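Local coordinates for protein YohF (Salmonella typhimurium, PDB 6WON) that probably acts as an oxidoreductase of the short-chain dehydrogenase/reductase family, consistent with acetoin dehydrogenase activity, at residues S14-A19 with V183-I188. Residues are numbered along the deposited sequence; the frame is centred on the assembly and turned at random.
Sequences SGIGKA and VAPGAI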
loop_
_atom_site.group_PDB
_atom_site.type_symbol
_atom_site.label_atom_id
_atom_site.label_comp_id
_atom_site.label_asym_id
_atom_site.label_seq_id
_atom_site.Cartn_x
_atom_site.Cartn_y
_atom_site.Cartn_z
ATOM N N SER B 14 -31.231 -6.082 -3.371
ATOM C CA SER B 14 -31.109 -4.810 -4.082
ATOM C C SER B 14 -29.628 -4.494 -4.291
ATOM O O SER B 14 -28.743 -5.208 -3.809
ATOM C CB SER B 14 -31.784 -3.685 -3.306
ATOM O OG SER B 14 -30.971 -3.339 -2.199
ATOM N N GLY B 15 -29.371 -3.404 -5.013
ATOM C CA GLY B 15 -28.033 -2.833 -5.078
ATOM C C GLY B 15 -26.997 -3.794 -5.631
ATOM O O GLY B 15 -27.268 -4.603 -6.526
ATOM N N ILE B 16 -25.785 -3.699 -5.080
ATOM C CA ILE B 16 -24.656 -4.491 -5.562
ATOM C C ILE B 16 -24.932 -5.973 -5.382
ATOM O O ILE B 16 -24.647 -6.784 -6.270
ATOM C CB ILE B 16 -23.361 -4.070 -4.838
ATOM C CG1 ILE B 16 -22.955 -2.646 -5.232
ATOM C CG2 ILE B 16 -22.235 -5.077 -5.118
ATOM C CD1 ILE B 16 -21.863 -2.071 -4.366
ATOM N N GLY B 17 -25.482 -6.355 -4.228
ATOM C CA GLY B 17 -25.792 -7.762 -4.003
ATOM C C GLY B 17 -26.714 -8.330 -5.069
ATOM O O GLY B 17 -26.491 -9.432 -5.587
ATOM N N LYS B 18 -27.764 -7.580 -5.417
ATOM C CA LYS B 18 -28.693 -8.048 -6.444
ATOM C C LYS B 18 -27.995 -8.219 -7.792
ATOM O O LYS B 18 -28.190 -9.227 -8.487
ATOM C CB LYS B 18 -29.860 -7.072 -6.567
ATOM C CG LYS B 18 -30.772 -7.338 -7.753
ATOM C CD LYS B 18 -31.910 -6.333 -7.781
ATOM C CE LYS B 18 -32.833 -6.581 -8.963
ATOM N NZ LYS B 18 -33.996 -5.650 -8.946
ATOM N N ALA B 19 -27.185 -7.229 -8.184
ATOM C CA ALA B 19 -26.461 -7.330 -9.447
ATOM C C ALA B 19 -25.559 -8.565 -9.474
ATOM O O ALA B 19 -25.538 -9.299 -10.470
ATOM C CB ALA B 19 -25.666 -6.043 -9.700
ATOM N N VAL B 183 -13.329 -7.288 -3.199
ATOM C CA VAL B 183 -13.626 -6.254 -4.184
ATOM C C VAL B 183 -14.020 -5.002 -3.421
ATOM O O VAL B 183 -14.902 -5.052 -2.555
ATOM C CB VAL B 183 -14.748 -6.676 -5.151
ATOM C CG1 VAL B 183 -15.093 -5.526 -6.101
ATOM C CG2 VAL B 183 -14.335 -7.906 -5.937
ATOM N N ALA B 184 -13.376 -3.882 -3.748
ATOM C CA ALA B 184 -13.416 -2.656 -2.946
ATOM C C ALA B 184 -14.061 -1.556 -3.777
ATOM O O ALA B 184 -13.364 -0.859 -4.537
ATOM C CB ALA B 184 -12.000 -2.258 -2.503
ATOM N N PRO B 185 -15.384 -1.380 -3.701
ATOM C CA PRO B 185 -16.033 -0.381 -4.560
ATOM C C PRO B 185 -15.726 1.038 -4.106
ATOM O O PRO B 185 -15.526 1.311 -2.923
ATOM C CB PRO B 185 -17.528 -0.697 -4.414
ATOM C CG PRO B 185 -17.585 -2.114 -3.876
ATOM C CD PRO B 185 -16.374 -2.188 -2.962
ATOM N N GLY B 186 -15.669 1.947 -5.076
ATOM C CA GLY B 186 -15.703 3.365 -4.765
ATOM C C GLY B 186 -17.147 3.753 -4.524
ATOM O O GLY B 186 -17.894 2.967 -3.938
ATOM N N ALA B 187 -17.568 4.923 -4.993
ATOM C CA ALA B 187 -18.947 5.357 -4.823
ATOM C C ALA B 187 -19.812 4.723 -5.901
ATOM O O ALA B 187 -19.584 4.941 -7.097
ATOM C CB ALA B 187 -19.045 6.879 -4.875
ATOM N N ILE B 188 -20.794 3.929 -5.478
ATOM C CA ILE B 188 -21.680 3.200 -6.378
ATOM C C ILE B 188 -23.085 3.756 -6.215
ATOM O O ILE B 188 -23.578 3.873 -5.089
ATOM C CB ILE B 188 -21.657 1.691 -6.087
ATOM C CG1 ILE B 188 -20.216 1.166 -6.134
ATOM C CG2 ILE B 188 -22.571 0.944 -7.058
ATOM C CD1 ILE B 188 -19.500 1.437 -7.428
#
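I16 meets P185 and I188 where two parts of a Rossmann fold converge: the start of helix 15-27 with the glycine-containing turn leading into it, and the end of strand 178-185 at P185 with the loop that follows. In short-chain dehydrogenases these regions commonly border the dinucleotide site, so the contact probably lies beside it. With 100 Å² buried between the segments and no polar bonding across them, the contact is small and apolar. I16 CB is still 5.5 Å from I188 CG2. I16 CG1 already touches I188 CG2 at 4.0 Å. Beyond it, an extended second torsion (chi2 169°) turns I16 CD1 to meet two partners: I188 CG1 at 4.0 Å and P185 CG, on the proline ring, at 4.3 Å. The two isoleucine side chains cross at about a right angle. K18 N bonds to S14 O and A19 N to G15 O, an alpha-helical pattern, and G15 has a positive phi of 60°, which favours glycine. P185 also packs on I140 of strand 135-140 and I219 of helix 216-226. I188 offers its branched flank, not its tip: I16 CD1 lies 4.1 Å from I188 CB but 5.2 Å from I188 CD1.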